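PDB 5C3R: thymine dioxygenase from Neurospora crassa, which probably oxidises the methyl group of thymine stepwise, using a non-haem metal centre and 2-oxoglutarate as cosubstrate, as expected of an iron/2-oxoglutarate-dependent dioxygenase. Local coordinates for residues D118-Y123 / I190-H195; G214-Y219 / T271-V276; S221-F226 / S290-C295. All coordinates share one frame; numbering follows the deposited sequence.

Contact 1: D118-Y123 / I190-H195; sequences DIKESY and ILRLLH. With AKG (2-oxoglutaric acid), chain F; HMU (5-hydroxymethyl uracil), chain G.
The side chain of Glu121 lies alongside that of His195, both pointing the same way from neighbouring antiparallel strands of the large sheet, where strand 121-125 extends the double-stranded beta-helix (jelly-roll) core of 2-oxoglutarate oxygenases. ND1 of His195 donates to Glu121 OE2 at 2.7 Å; the oxygen sits within the imidazole plane and accepts through its anti lone pair, with carboxylate and ring turned 31° apart. The other carboxylate oxygen, OE1, is held by Lys78 and Tyr92, so the buried group is gripped at both ends, which would be expected to keep it ionised. With an alanine here the carboxylate is gone, which is likely to leave His195 ND1, Lys78 and Tyr92 without their acceptor and the imidazole less firmly fixed in rotation. Backbone bonds pair Glu121 with His195 and Tyr123 with Leu193; on the same face as the Glu-His pair, Leu193 CD1 meets the edge of the Tyr123 ring at CD2, 4.0 Å away, against helix 57-71. The opposite face looks into the active site. There Ser122 CB packs against Leu194 CD2 at 4.0 Å and touches the aliphatic start of Arg192. The Arg192 chain leaves with CG anti to the backbone N (chi1 178°) and bends at chi3, which carries its guanidinium over to the ligands, while Glu124 forms a salt bridge to NE. One guanidinium face covers C6 of 5-hydroxymethyl uracil, and at the edge Arg192 NH1 donates to O2 of 2-oxoglutarate at 2.9 Å.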
loop_
_atom_site.group_PDB
_atom_site.type_symbol
_atom_site.label_atom_id
_atom_site.label_comp_id
_atom_site.label_asym_id
_atom_site.label_seq_id
_atom_site.Cartn_x
_atom_site.Cartn_y
_atom_site.Cartn_z
ATOM N N ASP A 118 -10.370 10.886 8.480
ATOM C CA ASP A 118 -9.223 10.100 8.944
ATOM C C ASP A 118 -8.148 11.012 9.535
ATOM O O ASP A 118 -7.827 12.041 8.949
ATOM C CB ASP A 118 -8.628 9.296 7.781
ATOM C CG ASP A 118 -9.539 8.170 7.307
ATOM O OD1 ASP A 118 -10.532 7.851 8.001
ATOM O OD2 ASP A 118 -9.255 7.594 6.231
ATOM N N ILE A 119 -7.601 10.639 10.691
ATOM C CA ILE A 119 -6.557 11.432 11.343
ATOM C C ILE A 119 -5.213 11.046 10.732
ATOM O O ILE A 119 -4.447 10.278 11.317
ATOM C CB ILE A 119 -6.489 11.215 12.875
ATOM C CG1 ILE A 119 -7.873 11.290 13.535
ATOM C CG2 ILE A 119 -5.552 12.236 13.514
ATOM C CD1 ILE A 119 -8.511 12.660 13.521
ATOM N N LYS A 120 -4.938 11.577 9.546
ATOM C CA LYS A 120 -3.716 11.252 8.819
ATOM C C LYS A 120 -3.312 12.393 7.893
ATOM O O LYS A 120 -4.095 13.292 7.625
ATOM C CB LYS A 120 -3.903 9.960 8.006
ATOM C CG LYS A 120 -4.843 10.082 6.807
ATOM C CD LYS A 120 -5.174 8.723 6.202
ATOM C CE LYS A 120 -5.953 8.847 4.900
ATOM N NZ LYS A 120 -5.055 9.040 3.727
ATOM N N GLU A 121 -2.075 12.349 7.427
ATOM C CA GLU A 121 -1.636 13.194 6.330
ATOM C C GLU A 121 -0.671 12.380 5.482
ATOM O O GLU A 121 -0.030 11.452 5.975
ATOM C CB GLU A 121 -0.996 14.493 6.846
ATOM C CG GLU A 121 0.253 14.289 7.681
ATOM C CD GLU A 121 0.785 15.572 8.287
ATOM O OE1 GLU A 121 0.641 16.652 7.673
ATOM O OE2 GLU A 121 1.366 15.491 9.386
ATOM N N SER A 122 -0.579 12.707 4.202
ATOM C CA SER A 122 0.244 11.924 3.298
ATOM C C SER A 122 1.004 12.778 2.302
ATOM O O SER A 122 0.679 13.945 2.080
ATOM C CB SER A 122 -0.624 10.906 2.554
ATOM O OG SER A 122 -1.584 11.561 1.754
ATOM N N TYR A 123 2.031 12.174 1.713
ATOM C CA TYR A 123 2.791 12.796 0.648
ATOM C C TYR A 123 3.201 11.728 -0.349
ATOM O O TYR A 123 3.893 10.762 0.005
ATOM C CB TYR A 123 4.020 13.496 1.207
ATOM C CG TYR A 123 4.870 14.162 0.152
ATOM C CD1 TYR A 123 4.466 15.353 -0.443
ATOM C CD2 TYR A 123 6.081 13.605 -0.247
ATOM C CE1 TYR A 123 5.247 15.976 -1.405
ATOM C CE2 TYR A 123 6.866 14.217 -1.216
ATOM C CZ TYR A 123 6.446 15.405 -1.787
ATOM O OH TYR A 123 7.223 16.016 -2.746
ATOM N N ILE A 190 3.697 4.346 -6.938
ATOM C CA ILE A 190 3.490 5.521 -6.092
ATOM C C ILE A 190 3.990 5.256 -4.679
ATOM O O ILE A 190 3.515 4.353 -3.999
ATOM C CB ILE A 190 2.008 5.944 -6.057
ATOM C CG1 ILE A 190 1.519 6.340 -7.457
ATOM C CG2 ILE A 190 1.781 7.091 -5.078
ATOM C CD1 ILE A 190 2.151 7.596 -8.025
ATOM N N LEU A 191 4.963 6.058 -4.261
ATOM C CA LEU A 191 5.513 6.009 -2.914
ATOM C C LEU A 191 4.695 6.951 -2.042
ATOM O O LEU A 191 4.823 8.175 -2.155
ATOM C CB LEU A 191 6.984 6.436 -2.949
ATOM C CG LEU A 191 7.750 6.675 -1.651
ATOM C CD1 LEU A 191 7.789 5.422 -0.790
ATOM C CD2 LEU A 191 9.160 7.132 -1.998
ATOM N N ARG A 192 3.846 6.382 -1.189
ATOM C CA ARG A 192 3.029 7.170 -0.275
ATOM C C ARG A 192 3.641 7.190 1.121
ATOM O O ARG A 192 3.642 6.185 1.825
ATOM C CB ARG A 192 1.603 6.619 -0.212
ATOM C CG ARG A 192 0.694 7.364 0.763
ATOM C CD ARG A 192 -0.671 6.710 0.918
ATOM N NE ARG A 192 -1.692 7.305 0.052
ATOM C CZ ARG A 192 -2.986 6.969 0.064
ATOM N NH1 ARG A 192 -3.449 6.024 0.886
ATOM N NH2 ARG A 192 -3.829 7.577 -0.763
ATOM N N LEU A 193 4.155 8.348 1.518
ATOM C CA LEU A 193 4.608 8.559 2.889
ATOM C C LEU A 193 3.389 8.917 3.723
ATOM O O LEU A 193 2.551 9.705 3.288
ATOM C CB LEU A 193 5.638 9.687 2.957
ATOM C CG LEU A 193 6.843 9.566 2.021
ATOM C CD1 LEU A 193 7.717 10.798 2.162
ATOM C CD2 LEU A 193 7.654 8.314 2.305
ATOM N N LEU A 194 3.284 8.325 4.911
ATOM C CA LEU A 194 2.127 8.523 5.777
ATOM C C LEU A 194 2.557 8.922 7.175
ATOM O O LEU A 194 3.515 8.382 7.728
ATOM C CB LEU A 194 1.288 7.247 5.857
ATOM C CG LEU A 194 0.333 6.979 4.692
ATOM C CD1 LEU A 194 0.070 5.487 4.528
ATOM C CD2 LEU A 194 -0.969 7.733 4.895
ATOM N N HIS A 195 1.828 9.872 7.743
ATOM C CA HIS A 195 2.011 10.267 9.121
ATOM C C HIS A 195 0.638 10.376 9.761
ATOM O O HIS A 195 -0.216 11.129 9.291
ATOM C CB HIS A 195 2.770 11.589 9.193
ATOM C CG HIS A 195 2.805 12.197 10.557
ATOM N ND1 HIS A 195 2.441 13.504 10.793
ATOM C CD2 HIS A 195 3.156 11.682 11.758
ATOM C CE1 HIS A 195 2.573 13.772 12.080
ATOM N NE2 HIS A 195 3.005 12.681 12.689
HETATM C C1 AKG F . -2.906 2.677 2.417
HETATM O O1 AKG F . -3.467 2.236 1.392
HETATM O O2 AKG F . -2.362 3.801 2.417
HETATM C C2 AKG F . -2.899 1.854 3.638
HETATM O O5 AKG F . -3.488 0.768 3.638
HETATM C C3 AKG F . -2.179 2.368 4.876
HETATM C C4 AKG F . -1.913 1.257 5.890
HETATM C C5 AKG F . -0.985 1.711 7.003
HETATM O O3 AKG F . -0.509 0.831 7.741
HETATM O O4 AKG F . -0.717 2.927 7.171
HETATM N N1 HMU G . -3.652 5.359 -3.788
HETATM C C2 HMU G . -2.998 4.569 -4.837
HETATM O O2 HMU G . -2.336 5.115 -5.691
HETATM N N3 HMU G . -3.159 3.109 -4.843
HETATM C C4 HMU G . -3.940 2.481 -3.833
HETATM O O3 HMU G . -5.085 3.228 -0.460
HETATM O O4 HMU G . -4.057 1.281 -3.854
HETATM C C5 HMU G . -4.581 3.283 -2.788
HETATM C CM5 HMU G . -5.415 2.645 -1.697
HETATM C C6 HMU G . -4.417 4.728 -2.791
#

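Contact 2: G214-Y219 / T271-V276; sequences GEHTDY and TVHRVV. With NI (nickel (II) ion), chain E; HMU (5-hydroxymethyl uracil), chain G; AKG (2-oxoglutaric acid), chain F; EDO (1,2-ethanediol), chain H.
His216 and His273 form the hydrogen-bonded pair of two antiparallel strands and, with Asp218, supply the facial triad (the HxD...H motif) of 2-oxoglutarate oxygenases, here holding nickel. Their main chains satisfy each other reciprocally: each amide donates to the other's carbonyl at 3.0 Å, as between His216 N and His273 O. The imidazoles, with planes 56° apart, converge on the metal through NE2, and in each ring the far nitrogen is engaged by a carbonyl two residues earlier in the chain. His216 ND1 donates to Gly214 O at 2.7 Å, in the carbonyl plane, and His273 ND1 to Thr271 O at 2.9 Å, tilted 15° from the carbonyl plane; these bonds fix the rotation of both rings and direct the NE2 lone pairs at nickel. Asp218 binds the metal through OD1, its carboxylate nearly perpendicular to the His273 ring. Its second oxygen, OD2, accepts from Thr223, Asn255 and the metal-bound water. That water and the O1 and O5 atoms of 2-oxoglutarate complete six ligands. Another water joins Asp218 N to Thr271 O, and a third, near the exposed Glu215, bridges Glu215 OE1 and Arg274 NH1, while Arg274 NH2 bonds Gln234 OE1. Beyond the triad, the Tyr219 ring lays one face over C4 of 5-hydroxymethyl uracil, and Tyr219 N donates to O4 of that base at 2.7 Å.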
loop_
_atom_site.group_PDB
_atom_site.type_symbol
_atom_site.label_atom_id
_atom_site.label_comp_id
_atom_site.label_asym_id
_atom_site.label_seq_id
_atom_site.Cartn_x
_atom_site.Cartn_y
_atom_site.Cartn_z
ATOM N N GLY A 214 -9.444 4.710 6.712
ATOM C CA GLY A 214 -10.689 4.000 6.426
ATOM C C GLY A 214 -10.462 2.678 5.712
ATOM O O GLY A 214 -9.471 2.510 5.008
ATOM N N GLU A 215 -11.372 1.732 5.916
ATOM C CA GLU A 215 -11.304 0.448 5.231
ATOM C C GLU A 215 -11.342 0.617 3.712
ATOM O O GLU A 215 -12.042 1.472 3.176
ATOM C CB GLU A 215 -12.416 -0.495 5.688
ATOM C CG GLU A 215 -13.831 0.016 5.466
ATOM C CD GLU A 215 -14.875 -1.005 5.877
ATOM O OE1 GLU A 215 -14.746 -1.588 6.978
ATOM O OE2 GLU A 215 -15.831 -1.224 5.103
ATOM N N HIS A 216 -10.562 -0.202 3.028
ATOM C CA HIS A 216 -10.462 -0.132 1.585
ATOM C C HIS A 216 -9.711 -1.344 1.075
ATOM O O HIS A 216 -9.138 -2.109 1.855
ATOM C CB HIS A 216 -9.694 1.119 1.177
ATOM C CG HIS A 216 -8.302 1.156 1.720
ATOM N ND1 HIS A 216 -8.023 1.455 3.034
ATOM C CD2 HIS A 216 -7.112 0.895 1.134
ATOM C CE1 HIS A 216 -6.720 1.405 3.230
ATOM N NE2 HIS A 216 -6.143 1.066 2.093
ATOM N N THR A 217 -9.731 -1.501 -0.242
ATOM C CA THR A 217 -8.802 -2.359 -0.942
ATOM C C THR A 217 -7.865 -1.445 -1.725
ATOM O O THR A 217 -8.286 -0.373 -2.175
ATOM C CB THR A 217 -9.535 -3.304 -1.912
ATOM O OG1 THR A 217 -10.379 -2.547 -2.797
ATOM C CG2 THR A 217 -10.381 -4.294 -1.139
ATOM N N ASP A 218 -6.606 -1.854 -1.873
ATOM C CA ASP A 218 -5.674 -1.158 -2.762
ATOM C C ASP A 218 -6.001 -1.481 -4.214
ATOM O O ASP A 218 -6.652 -2.492 -4.500
ATOM C CB ASP A 218 -4.223 -1.552 -2.466
ATOM C CG ASP A 218 -3.774 -1.149 -1.067
ATOM O OD1 ASP A 218 -4.510 -0.413 -0.366
ATOM O OD2 ASP A 218 -2.675 -1.587 -0.666
ATOM N N TYR A 219 -5.510 -0.639 -5.120
ATOM C CA TYR A 219 -5.950 -0.623 -6.516
ATOM C C TYR A 219 -5.067 -1.419 -7.470
ATOM O O TYR A 219 -5.565 -1.961 -8.457
ATOM C CB TYR A 219 -5.986 0.823 -7.045
ATOM C CG TYR A 219 -6.670 1.829 -6.157
ATOM C CD1 TYR A 219 -7.774 1.477 -5.387
ATOM C CD2 TYR A 219 -6.232 3.147 -6.109
ATOM C CE1 TYR A 219 -8.407 2.401 -4.579
ATOM C CE2 TYR A 219 -6.861 4.077 -5.300
ATOM C CZ TYR A 219 -7.947 3.697 -4.538
ATOM O OH TYR A 219 -8.593 4.607 -3.737
ATOM N N THR A 271 -7.509 -7.912 -0.318
ATOM C CA THR A 271 -8.211 -8.046 0.960
ATOM C C THR A 271 -8.437 -6.687 1.617
ATOM O O THR A 271 -7.577 -5.814 1.568
ATOM C CB THR A 271 -7.416 -8.985 1.886
ATOM O OG1 THR A 271 -7.265 -10.247 1.232
ATOM C CG2 THR A 271 -8.110 -9.193 3.234
ATOM N N VAL A 272 -9.611 -6.509 2.211
ATOM C CA VAL A 272 -9.959 -5.248 2.865
ATOM C C VAL A 272 -9.089 -5.050 4.111
ATOM O O VAL A 272 -8.884 -5.979 4.894
ATOM C CB VAL A 272 -11.454 -5.208 3.254
ATOM C CG1 VAL A 272 -11.807 -3.928 4.018
ATOM C CG2 VAL A 272 -12.320 -5.319 2.015
ATOM N N HIS A 273 -8.569 -3.838 4.274
ATOM C CA HIS A 273 -7.781 -3.487 5.445
ATOM C C HIS A 273 -8.020 -2.027 5.850
ATOM O O HIS A 273 -8.661 -1.273 5.132
ATOM C CB HIS A 273 -6.293 -3.767 5.196
ATOM C CG HIS A 273 -5.766 -3.142 3.947
ATOM N ND1 HIS A 273 -6.133 -3.569 2.689
ATOM C CD2 HIS A 273 -4.900 -2.118 3.762
ATOM C CE1 HIS A 273 -5.531 -2.820 1.782
ATOM N NE2 HIS A 273 -4.784 -1.928 2.408
ATOM N N ARG A 274 -7.509 -1.651 7.017
ATOM C CA ARG A 274 -7.751 -0.334 7.588
ATOM C C ARG A 274 -6.735 -0.072 8.685
ATOM O O ARG A 274 -5.978 -0.970 9.051
ATOM C CB ARG A 274 -9.163 -0.259 8.175
ATOM C CG ARG A 274 -9.406 -1.231 9.315
ATOM C CD ARG A 274 -10.797 -1.089 9.903
ATOM N NE ARG A 274 -10.892 -1.740 11.206
ATOM C CZ ARG A 274 -11.997 -1.810 11.946
ATOM N NH1 ARG A 274 -13.133 -1.276 11.518
ATOM N NH2 ARG A 274 -11.962 -2.418 13.123
ATOM N N VAL A 275 -6.725 1.154 9.204
ATOM C CA VAL A 275 -5.914 1.487 10.367
ATOM C C VAL A 275 -6.781 2.115 11.458
ATOM O O VAL A 275 -7.365 3.179 11.258
ATOM C CB VAL A 275 -4.760 2.436 10.015
ATOM C CG1 VAL A 275 -3.852 2.634 11.222
ATOM C CG2 VAL A 275 -3.953 1.880 8.850
ATOM N N VAL A 276 -6.852 1.447 12.608
ATOM C CA VAL A 276 -7.615 1.940 13.755
ATOM C C VAL A 276 -6.649 2.323 14.873
ATOM O O VAL A 276 -5.443 2.440 14.639
ATOM C CB VAL A 276 -8.651 0.900 14.262
ATOM C CG1 VAL A 276 -9.737 0.679 13.219
ATOM C CG2 VAL A 276 -7.987 -0.420 14.644
HETATM NI NI NI E . -4.068 0.150 1.732
HETATM N N1 HMU G . -3.652 5.359 -3.788
HETATM C C2 HMU G . -2.998 4.569 -4.837
HETATM O O2 HMU G . -2.336 5.115 -5.691
HETATM N N3 HMU G . -3.159 3.109 -4.843
HETATM C C4 HMU G . -3.940 2.481 -3.833
HETATM O O3 HMU G . -5.085 3.228 -0.460
HETATM O O4 HMU G . -4.057 1.281 -3.854
HETATM C C5 HMU G . -4.581 3.283 -2.788
HETATM C CM5 HMU G . -5.415 2.645 -1.697
HETATM C C6 HMU G . -4.417 4.728 -2.791
HETATM C C1 AKG F . -2.906 2.677 2.417
HETATM O O1 AKG F . -3.467 2.236 1.392
HETATM O O2 AKG F . -2.362 3.801 2.417
HETATM C C2 AKG F . -2.899 1.854 3.638
HETATM O O5 AKG F . -3.488 0.768 3.638
HETATM C C3 AKG F . -2.179 2.368 4.876
HETATM C C4 AKG F . -1.913 1.257 5.890
HETATM C C5 AKG F . -0.985 1.711 7.003
HETATM O O3 AKG F . -0.509 0.831 7.741
HETATM O O4 AKG F . -0.717 2.927 7.171
HETATM C C1 EDO H . -9.356 -12.948 1.344
HETATM O O1 EDO H . -9.839 -11.644 1.016
HETATM C C2 EDO H . -9.306 -13.115 2.859
HETATM O O2 EDO H . -10.624 -13.212 3.414
HETATM O O HOH W 1 -14.174 -0.137 9.296
HETATM O O HOH W 2 -6.203 -4.657 -1.035
HETATM O O HOH W 3 -1.948 -0.610 1.593
#

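Contact 3: S221-F226 / S290-C295; sequences SITLLF and SIAYFC. With HMU (5-hydroxymethyl uracil), chain G; AKG (2-oxoglutaric acid), chain F.
Strands 222-226 and 290-295 run antiparallel, their axes 4.7 Å apart at an angle of 166°, in the major sheet of the jelly-roll core. Paired amides and carbonyls link Leu224 with Tyr293 and Phe226 with Ile291, and the ladder ends in a classic beta bulge in which Ser221 and Ile222 both face Cys295. The amide of Ser221 donates to Cys295 O at 2.9 Å. On the face turned from the ligands, Leu224 lies alongside Tyr293, its CD1 3.9 Å from Tyr293 CD2, while CG1 of Ile222 rests against the Cys295 side chain; helix 147-173 packs on this face, with His162 near Ile222 and Cys295 and Phe154 edge-to-face with Phe226 at the other end. The other face lines the active site. Leu225 CG is anti to the backbone N (chi1 -175°), which brings CD1 over Ala292 CB and CD2 beside O3 of 2-oxoglutarate. Thr223 OG1 approaches the edge of the Phe294 ring in its plane, 3.3 Å from CD1, and, besides its bond to Asp218, shares a water with Cys295 O. One face of the phenyl ring carries the pyrimidine of 5-hydroxymethyl uracil, with Phe294 CD2 3.5 Å from C2 of the base, and its edge meets a carboxylate of 2-oxoglutarate near the metal. At the far end of the cosubstrate, Ser290 OG donates to its O4 atom at 2.7 Å.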
loop_
_atom_site.group_PDB
_atom_site.type_symbol
_atom_site.label_atom_id
_atom_site.label_comp_id
_atom_site.label_asym_id
_atom_site.label_seq_id
_atom_site.Cartn_x
_atom_site.Cartn_y
_atom_site.Cartn_z
ATOM N N SER A 221 -1.181 -3.722 -8.403
ATOM C CA SER A 221 -0.730 -5.114 -8.415
ATOM C C SER A 221 -0.420 -5.570 -6.988
ATOM O O SER A 221 -1.090 -6.461 -6.455
ATOM C CB SER A 221 0.494 -5.292 -9.319
ATOM O OG SER A 221 1.508 -4.342 -9.011
ATOM N N ILE A 222 0.604 -4.966 -6.382
ATOM C CA ILE A 222 0.910 -5.184 -4.970
ATOM C C ILE A 222 1.254 -3.869 -4.280
ATOM O O ILE A 222 1.558 -2.864 -4.935
ATOM C CB ILE A 222 2.079 -6.187 -4.733
ATOM C CG1 ILE A 222 3.398 -5.657 -5.290
ATOM C CG2 ILE A 222 1.762 -7.555 -5.333
ATOM C CD1 ILE A 222 4.619 -6.400 -4.785
ATOM N N THR A 223 1.212 -3.901 -2.953
ATOM C CA THR A 223 1.605 -2.779 -2.132
ATOM C C THR A 223 2.647 -3.266 -1.136
ATOM O O THR A 223 2.428 -4.263 -0.445
ATOM C CB THR A 223 0.395 -2.202 -1.375
ATOM O OG1 THR A 223 -0.550 -1.688 -2.315
ATOM C CG2 THR A 223 0.809 -1.073 -0.434
ATOM N N LEU A 224 3.782 -2.572 -1.080
ATOM C CA LEU A 224 4.802 -2.844 -0.073
ATOM C C LEU A 224 4.551 -1.888 1.073
ATOM O O LEU A 224 4.720 -0.676 0.924
ATOM C CB LEU A 224 6.202 -2.631 -0.642
ATOM C CG LEU A 224 6.474 -3.371 -1.947
ATOM C CD1 LEU A 224 7.733 -2.833 -2.605
ATOM C CD2 LEU A 224 6.586 -4.861 -1.676
ATOM N N LEU A 225 4.112 -2.430 2.204
ATOM C CA LEU A 225 3.784 -1.617 3.355
ATOM C C LEU A 225 4.817 -1.788 4.460
ATOM O O LEU A 225 4.941 -2.859 5.051
ATOM C CB LEU A 225 2.385 -1.959 3.873
ATOM C CG LEU A 225 1.872 -1.074 5.011
ATOM C CD1 LEU A 225 1.752 0.381 4.597
ATOM C CD2 LEU A 225 0.525 -1.586 5.482
ATOM N N PHE A 226 5.545 -0.705 4.716
ATOM C CA PHE A 226 6.529 -0.613 5.779
ATOM C C PHE A 226 5.869 0.137 6.939
ATOM O O PHE A 226 5.529 1.316 6.799
ATOM C CB PHE A 226 7.747 0.178 5.287
ATOM C CG PHE A 226 8.390 -0.374 4.036
ATOM C CD1 PHE A 226 7.880 -0.077 2.782
ATOM C CD2 PHE A 226 9.528 -1.168 4.114
ATOM C CE1 PHE A 226 8.477 -0.569 1.633
ATOM C CE2 PHE A 226 10.130 -1.666 2.966
ATOM C CZ PHE A 226 9.606 -1.368 1.723
ATOM N N SER A 290 4.034 5.204 8.606
ATOM C CA SER A 290 4.125 4.073 7.705
ATOM C C SER A 290 4.457 4.595 6.318
ATOM O O SER A 290 4.358 5.792 6.061
ATOM C CB SER A 290 2.820 3.273 7.687
ATOM O OG SER A 290 1.761 4.021 7.107
ATOM N N ILE A 291 4.871 3.688 5.443
ATOM C CA ILE A 291 5.133 4.005 4.050
ATOM C C ILE A 291 4.479 2.940 3.177
ATOM O O ILE A 291 4.820 1.748 3.270
ATOM C CB ILE A 291 6.645 4.044 3.750
ATOM C CG1 ILE A 291 7.325 5.127 4.597
ATOM C CG2 ILE A 291 6.878 4.288 2.266
ATOM C CD1 ILE A 291 8.821 5.238 4.384
ATOM N N ALA A 292 3.551 3.373 2.327
ATOM C CA ALA A 292 2.878 2.486 1.392
ATOM C C ALA A 292 3.412 2.741 -0.003
ATOM O O ALA A 292 3.190 3.803 -0.577
ATOM C CB ALA A 292 1.378 2.709 1.433
ATOM N N TYR A 293 4.124 1.761 -0.546
ATOM C CA TYR A 293 4.609 1.839 -1.911
ATOM C C TYR A 293 3.649 1.060 -2.804
ATOM O O TYR A 293 3.691 -0.170 -2.872
ATOM C CB TYR A 293 6.027 1.276 -1.998
ATOM C CG TYR A 293 6.687 1.450 -3.341
ATOM C CD1 TYR A 293 7.378 2.614 -3.651
ATOM C CD2 TYR A 293 6.632 0.446 -4.301
ATOM C CE1 TYR A 293 7.992 2.780 -4.881
ATOM C CE2 TYR A 293 7.255 0.593 -5.530
ATOM C CZ TYR A 293 7.935 1.764 -5.817
ATOM O OH TYR A 293 8.553 1.925 -7.040
ATOM N N PHE A 294 2.773 1.785 -3.483
ATOM C CA PHE A 294 1.792 1.164 -4.355
ATOM C C PHE A 294 2.457 0.777 -5.665
ATOM O O PHE A 294 2.953 1.639 -6.385
ATOM C CB PHE A 294 0.626 2.120 -4.612
ATOM C CG PHE A 294 -0.081 2.557 -3.362
ATOM C CD1 PHE A 294 -0.687 1.627 -2.539
ATOM C CD2 PHE A 294 -0.142 3.898 -3.010
ATOM C CE1 PHE A 294 -1.345 2.023 -1.382
ATOM C CE2 PHE A 294 -0.800 4.298 -1.864
ATOM C CZ PHE A 294 -1.397 3.359 -1.046
ATOM N N CYS A 295 2.484 -0.524 -5.954
ATOM C CA CYS A 295 3.005 -1.023 -7.222
ATOM C C CYS A 295 1.846 -1.231 -8.207
ATOM O O CYS A 295 0.779 -1.734 -7.828
ATOM C CB CYS A 295 3.778 -2.327 -7.021
ATOM S SG CYS A 295 5.072 -2.294 -5.742
HETATM N N1 HMU G . -3.652 5.359 -3.788
HETATM C C2 HMU G . -2.998 4.569 -4.837
HETATM O O2 HMU G . -2.336 5.115 -5.691
HETATM N N3 HMU G . -3.159 3.109 -4.843
HETATM C C4 HMU G . -3.940 2.481 -3.833
HETATM O O3 HMU G . -5.085 3.228 -0.460
HETATM O O4 HMU G . -4.057 1.281 -3.854
HETATM C C5 HMU G . -4.581 3.283 -2.788
HETATM C CM5 HMU G . -5.415 2.645 -1.697
HETATM C C6 HMU G . -4.417 4.728 -2.791
HETATM C C1 AKG F . -2.906 2.677 2.417
HETATM O O1 AKG F . -3.467 2.236 1.392
HETATM O O2 AKG F . -2.362 3.801 2.417
HETATM C C2 AKG F . -2.899 1.854 3.638
HETATM O O5 AKG F . -3.488 0.768 3.638
HETATM C C3 AKG F . -2.179 2.368 4.876
HETATM C C4 AKG F . -1.913 1.257 5.890
HETATM C C5 AKG F . -0.985 1.711 7.003
HETATM O O3 AKG F . -0.509 0.831 7.741
HETATM O O4 AKG F . -0.717 2.927 7.171
HETATM O O HOH W 4 -1.033 -1.233 -5.307
#

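How the contacts relate
Contacts 1 and 3 belong to one sheet, strands 190-200 and 284-295 being neighbours: Arg192 N lies 2.7 Å from Ala292 O and Ile190 O 2.7 Å from Phe294 N, both probable hydrogen bonds. Contact 2 comes from the smaller sheet facing it, so that the metal and cosubstrate lie between the two sheets, with the base between Phe294 and Tyr219, and all three contacts touch both ligands. Contacts 2 and 3 interleave along the chain, with Asp218 OD2 2.7 Å from Thr223 OG1 as a second-shell link to the metal. Contact 1 meets contact 2 where Asp118 OD2 approaches Gly214 N at 2.9 Å. The centres of the contacts lie about 12 to 14 Å apart.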